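Local structure of HTH-type dhaKLM operon transcriptional activator DhaS (Lactococcus lactis, 2IU5) at residues S11-K23 and L60-L72. The protein activates transcription of the dhaKLM operon in complex with DhaQ once dihydroxyacetone is sensed, binding an inverted repeat that partially overlaps the -35 promoter sequence. The protein carries 1 engineered substitution. Numbering follows the deposited sequence.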
loop_
_atom_site.group_PDB
_atom_site.type_symbol
_atom_site.label_atom_id
_atom_site.label_comp_id
_atom_site.label_asym_id
_atom_site.label_seq_id
_atom_site.Cartn_x
_atom_site.Cartn_y
_atom_site.Cartn_z
ATOM N N SER A 11 -14.401 14.133 -29.217
ATOM C CA SER A 11 -13.532 13.331 -30.060
ATOM C C SER A 11 -13.657 11.854 -29.707
ATOM O O SER A 11 -13.057 11.024 -30.377
ATOM C CB SER A 11 -12.076 13.817 -29.859
ATOM O OG SER A 11 -11.604 13.610 -28.526
ATOM N N ILE A 12 -14.425 11.537 -28.663
ATOM C CA ILE A 12 -14.541 10.148 -28.210
ATOM C C ILE A 12 -15.974 9.674 -27.946
ATOM O O ILE A 12 -16.176 8.823 -27.099
ATOM C CB ILE A 12 -13.623 9.863 -26.999
ATOM C CG1 ILE A 12 -13.856 10.869 -25.892
ATOM C CG2 ILE A 12 -12.158 9.923 -27.425
ATOM C CD1 ILE A 12 -13.226 10.450 -24.565
ATOM N N ILE A 13 -16.939 10.230 -28.675
ATOM C CA ILE A 13 -18.357 10.013 -28.406
ATOM C C ILE A 13 -18.664 8.512 -28.457
ATOM O O ILE A 13 -19.240 7.944 -27.525
ATOM C CB ILE A 13 -19.204 10.768 -29.443
ATOM C CG1 ILE A 13 -19.055 12.281 -29.269
ATOM C CG2 ILE A 13 -20.660 10.299 -29.407
ATOM C CD1 ILE A 13 -19.605 13.081 -30.455
ATOM N N THR A 14 -18.271 7.861 -29.548
ATOM C CA THR A 14 -18.658 6.466 -29.729
ATOM C C THR A 14 -17.943 5.569 -28.735
ATOM O O THR A 14 -18.542 4.659 -28.175
ATOM C CB THR A 14 -18.391 5.983 -31.169
ATOM O OG1 THR A 14 -19.131 6.800 -32.087
ATOM C CG2 THR A 14 -18.821 4.528 -31.334
ATOM N N GLN A 15 -16.659 5.826 -28.515
ATOM C CA GLN A 15 -15.916 5.079 -27.506
ATOM C C GLN A 15 -16.595 5.128 -26.151
ATOM O O GLN A 15 -16.674 4.109 -25.458
ATOM C CB GLN A 15 -14.468 5.566 -27.379
ATOM C CG GLN A 15 -13.645 5.363 -28.648
ATOM C CD GLN A 15 -13.657 6.568 -29.578
ATOM O OE1 GLN A 15 -14.675 7.233 -29.761
ATOM N NE2 GLN A 15 -12.512 6.859 -30.181
ATOM N N LYS A 16 -17.084 6.312 -25.775
ATOM C CA LYS A 16 -17.708 6.471 -24.467
ATOM C C LYS A 16 -18.995 5.666 -24.365
ATOM O O LYS A 16 -19.294 5.110 -23.301
ATOM C CB LYS A 16 -17.920 7.957 -24.128
ATOM C CG LYS A 16 -16.620 8.606 -23.722
ATOM C CD LYS A 16 -16.793 10.073 -23.344
ATOM C CE LYS A 16 -16.054 10.292 -22.024
ATOM N NZ LYS A 16 -16.416 11.534 -21.276
ATOM N N ILE A 17 -19.748 5.606 -25.461
ATOM C CA ILE A 17 -20.983 4.821 -25.502
ATOM C C ILE A 17 -20.676 3.331 -25.358
ATOM O O ILE A 17 -21.331 2.610 -24.588
ATOM C CB ILE A 17 -21.770 5.134 -26.780
ATOM C CG1 ILE A 17 -22.249 6.584 -26.783
ATOM C CG2 ILE A 17 -22.947 4.169 -26.952
ATOM C CD1 ILE A 17 -22.807 6.972 -28.126
ATOM N N ILE A 18 -19.668 2.875 -26.100
ATOM C CA ILE A 18 -19.269 1.467 -26.040
ATOM C C ILE A 18 -18.778 1.134 -24.626
ATOM O O ILE A 18 -19.163 0.128 -24.044
ATOM C CB ILE A 18 -18.176 1.189 -27.080
ATOM C CG1 ILE A 18 -18.754 1.309 -28.493
ATOM C CG2 ILE A 18 -17.610 -0.201 -26.882
ATOM C CD1 ILE A 18 -17.647 1.343 -29.552
ATOM N N ALA A 19 -17.927 1.981 -24.058
ATOM C CA ALA A 19 -17.440 1.753 -22.696
ATOM C C ALA A 19 -18.552 1.705 -21.640
ATOM O O ALA A 19 -18.551 0.857 -20.720
ATOM C CB ALA A 19 -16.437 2.853 -22.317
ATOM N N LYS A 20 -19.503 2.618 -21.756
ATOM C CA LYS A 20 -20.641 2.625 -20.834
ATOM C C LYS A 20 -21.423 1.317 -20.913
ATOM O O LYS A 20 -21.800 0.741 -19.887
ATOM C CB LYS A 20 -21.555 3.824 -21.086
ATOM C CG LYS A 20 -22.663 3.981 -20.062
ATOM C CD LYS A 20 -22.070 3.991 -18.650
ATOM C CE LYS A 20 -23.064 4.501 -17.594
ATOM N NZ LYS A 20 -24.084 3.454 -17.287
ATOM N N ALA A 21 -21.658 0.865 -22.139
ATOM C CA ALA A 21 -22.304 -0.429 -22.343
ATOM C C ALA A 21 -21.562 -1.570 -21.645
ATOM O O ALA A 21 -22.170 -2.392 -20.942
ATOM C CB ALA A 21 -22.453 -0.700 -23.825
ATOM N N PHE A 22 -20.245 -1.615 -21.846
ATOM C CA PHE A 22 -19.432 -2.645 -21.199
ATOM C C PHE A 22 -19.521 -2.555 -19.682
ATOM O O PHE A 22 -19.705 -3.565 -18.993
ATOM C CB PHE A 22 -18.007 -2.504 -21.651
ATOM C CG PHE A 22 -17.105 -3.575 -21.138
ATOM C CD1 PHE A 22 -17.361 -4.905 -21.400
ATOM C CD2 PHE A 22 -15.985 -3.241 -20.386
ATOM C CE1 PHE A 22 -16.519 -5.918 -20.934
ATOM C CE2 PHE A 22 -15.135 -4.243 -19.907
ATOM C CZ PHE A 22 -15.408 -5.583 -20.187
ATOM N N LYS A 23 -19.390 -1.336 -19.160
ATOM C CA LYS A 23 -19.423 -1.151 -17.689
ATOM C C LYS A 23 -20.781 -1.612 -17.150
ATOM O O LYS A 23 -20.860 -2.244 -16.089
ATOM C CB LYS A 23 -19.091 0.288 -17.300
ATOM C CG LYS A 23 -17.606 0.557 -17.456
ATOM C CD LYS A 23 -17.184 1.918 -16.892
ATOM C CE LYS A 23 -17.442 3.012 -17.890
ATOM N NZ LYS A 23 -17.119 4.364 -17.287
ATOM N N LEU A 60 -10.592 -2.612 -24.792
ATOM C CA LEU A 60 -11.631 -1.741 -24.285
ATOM C C LEU A 60 -11.367 -1.497 -22.796
ATOM O O LEU A 60 -11.469 -0.351 -22.349
ATOM C CB LEU A 60 -13.027 -2.363 -24.499
ATOM C CG LEU A 60 -14.139 -1.512 -23.921
ATOM C CD1 LEU A 60 -14.116 -0.071 -24.497
ATOM C CD2 LEU A 60 -15.471 -2.178 -24.228
ATOM N N LEU A 61 -11.022 -2.545 -22.047
ATOM C CA LEU A 61 -10.711 -2.375 -20.613
ATOM C C LEU A 61 -9.570 -1.392 -20.429
ATOM O O LEU A 61 -9.665 -0.480 -19.599
ATOM C CB LEU A 61 -10.327 -3.717 -19.968
ATOM C CG LEU A 61 -11.443 -4.676 -19.561
ATOM C CD1 LEU A 61 -10.758 -5.901 -18.999
ATOM C CD2 LEU A 61 -12.305 -3.989 -18.478
ATOM N N SER A 62 -8.494 -1.566 -21.189
ATOM C CA SER A 62 -7.332 -0.693 -21.071
ATOM C C SER A 62 -7.772 0.751 -21.276
ATOM O O SER A 62 -7.359 1.667 -20.542
ATOM C CB SER A 62 -6.294 -1.087 -22.118
ATOM O OG SER A 62 -5.696 -2.315 -21.747
ATOM N N TRP A 63 -8.620 0.964 -22.276
ATOM C CA TRP A 63 -9.088 2.305 -22.597
ATOM C C TRP A 63 -9.917 2.866 -21.446
ATOM O O TRP A 63 -9.760 4.037 -21.056
ATOM C CB TRP A 63 -9.879 2.320 -23.930
ATOM C CG TRP A 63 -10.199 3.733 -24.318
ATOM C CD1 TRP A 63 -9.380 4.593 -24.967
ATOM C CD2 TRP A 63 -11.413 4.448 -24.062
ATOM N NE1 TRP A 63 -9.992 5.802 -25.145
ATOM C CE2 TRP A 63 -11.245 5.744 -24.597
ATOM C CE3 TRP A 63 -12.624 4.131 -23.437
ATOM C CZ2 TRP A 63 -12.238 6.720 -24.535
ATOM C CZ3 TRP A 63 -13.610 5.103 -23.373
ATOM C CH2 TRP A 63 -13.408 6.385 -23.919
ATOM N N ILE A 64 -10.798 2.040 -20.888
ATOM C CA ILE A 64 -11.623 2.478 -19.768
ATOM C C ILE A 64 -10.737 2.920 -18.602
ATOM O O ILE A 64 -10.976 3.965 -17.999
ATOM C CB ILE A 64 -12.564 1.354 -19.345
ATOM C CG1 ILE A 64 -13.720 1.280 -20.341
ATOM C CG2 ILE A 64 -13.120 1.589 -17.953
ATOM C CD1 ILE A 64 -14.450 -0.072 -20.255
ATOM N N PHE A 65 -9.718 2.129 -18.289
ATOM C CA PHE A 65 -8.861 2.448 -17.143
ATOM C C PHE A 65 -8.165 3.786 -17.402
ATOM O O PHE A 65 -8.103 4.665 -16.525
ATOM C CB PHE A 65 -7.794 1.358 -16.978
ATOM C CG PHE A 65 -8.334 -0.018 -16.674
ATOM C CD1 PHE A 65 -9.566 -0.202 -16.060
ATOM C CD2 PHE A 65 -7.583 -1.127 -17.015
ATOM C CE1 PHE A 65 -10.030 -1.494 -15.797
ATOM C CE2 PHE A 65 -8.043 -2.400 -16.753
ATOM C CZ PHE A 65 -9.253 -2.578 -16.154
ATOM N N GLU A 66 -7.633 3.970 -18.603
ATOM C CA GLU A 66 -6.862 5.186 -18.876
ATOM C C GLU A 66 -7.777 6.403 -18.898
ATOM O O GLU A 66 -7.454 7.456 -18.339
ATOM C CB GLU A 66 -6.185 5.068 -20.228
ATOM C CG GLU A 66 -5.042 4.098 -20.261
ATOM C CD GLU A 66 -4.489 3.948 -21.670
ATOM O OE1 GLU A 66 -5.207 4.234 -22.666
ATOM O OE2 GLU A 66 -3.324 3.537 -21.765
ATOM N N ASN A 67 -8.922 6.263 -19.543
ATOM C CA ASN A 67 -9.815 7.394 -19.735
ATOM C C ASN A 67 -10.494 7.789 -18.433
ATOM O O ASN A 67 -10.578 8.970 -18.104
ATOM C CB ASN A 67 -10.913 7.005 -20.710
ATOM C CG ASN A 67 -11.972 8.083 -20.835
ATOM O OD1 ASN A 67 -11.802 9.023 -21.606
ATOM N ND2 ASN A 67 -13.072 7.954 -20.072
ATOM N N ASP A 68 -10.986 6.809 -17.689
ATOM C CA ASP A 68 -11.884 7.137 -16.580
ATOM C C ASP A 68 -11.084 7.804 -15.459
ATOM O O ASP A 68 -11.521 8.800 -14.881
ATOM C CB ASP A 68 -12.587 5.885 -16.049
ATOM C CG ASP A 68 -13.757 5.452 -16.929
ATOM O OD1 ASP A 68 -13.945 6.029 -18.027
ATOM O OD2 ASP A 68 -14.478 4.535 -16.497
ATOM N N PHE A 69 -9.911 7.259 -15.142
ATOM C CA PHE A 69 -9.091 7.853 -14.090
ATOM C C PHE A 69 -8.556 9.223 -14.455
ATOM O O PHE A 69 -8.528 10.109 -13.600
ATOM C CB PHE A 69 -7.989 6.902 -13.626
ATOM C CG PHE A 69 -8.522 5.757 -12.808
ATOM C CD1 PHE A 69 -8.671 5.879 -11.433
ATOM C CD2 PHE A 69 -8.884 4.553 -13.414
ATOM C CE1 PHE A 69 -9.175 4.800 -10.676
ATOM C CE2 PHE A 69 -9.385 3.474 -12.668
ATOM C CZ PHE A 69 -9.532 3.594 -11.303
ATOM N N ALA A 70 -8.136 9.417 -15.699
ATOM C CA ALA A 70 -7.709 10.756 -16.140
ATOM C C ALA A 70 -8.851 11.766 -16.096
ATOM O O ALA A 70 -8.665 12.921 -15.708
ATOM C CB ALA A 70 -7.139 10.682 -17.545
ATOM N N GLU A 71 -10.043 11.330 -16.497
ATOM C CA GLU A 71 -11.174 12.227 -16.548
ATOM C C GLU A 71 -11.490 12.708 -15.145
ATOM O O GLU A 71 -11.794 13.889 -14.948
ATOM C CB GLU A 71 -12.371 11.556 -17.203
ATOM C CG GLU A 71 -12.184 11.461 -18.699
ATOM C CD GLU A 71 -13.482 11.280 -19.457
ATOM O OE1 GLU A 71 -14.466 10.812 -18.834
ATOM O OE2 GLU A 71 -13.489 11.612 -20.671
ATOM N N LEU A 72 -11.405 11.786 -14.191
ATOM C CA LEU A 72 -11.797 12.080 -12.815
ATOM C C LEU A 72 -10.775 12.956 -12.116
ATOM O O LEU A 72 -11.145 13.832 -11.318
ATOM C CB LEU A 72 -12.015 10.791 -12.026
ATOM C CG LEU A 72 -13.279 10.024 -12.428
ATOM C CD1 LEU A 72 -13.120 8.560 -12.053
ATOM C CD2 LEU A 72 -14.538 10.613 -11.821
HETATM O O HOH W 1 -15.747 5.152 -19.797
#
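With chi1 at -173°, W63 holds its indole trans to the backbone N and reaches Q15 and A19, while K23, bent at chi3, brings its ammonium to D68. These side chains join helices 13-28 and 57-73, the first helix of the TetR-type DNA-binding region and the helix that leads from it toward the core, whose segments cross at -105° with axes 10.4 Å apart. The backbones come nearest at A19 and I64, 6.6 Å between CA atoms, and A19 CB sits 3.7 Å from I64 CG1. Q15 CB lies over one face of the W63 six-membered ring, a CH-pi contact 22° off the normal, and N67 CB, from W63's own helix, lies over the rim of the opposite face; K16 CG meets the ring edge in plane. F22 passes L60, its CB 3.6 Å from L60 CD2, and presents its ring edge to I64 CD1. F22 also touches I39 of helix 36-43, within the predicted helix-turn-helix, and F99 of helix 97-106. Two salt bridges line one side of the apolar centre: K16 NZ meets the syn side of E71 OE2 at 3.0 Å, both atoms also bonding the M8 backbone, and K23 NZ reaches D68 OD2 at 2.8 Å, which Y92 OH shares. D68 OD1 takes N67 ND2 on its anti lone pair at 2.9 Å, and accepts from a water that K23 NZ donates to.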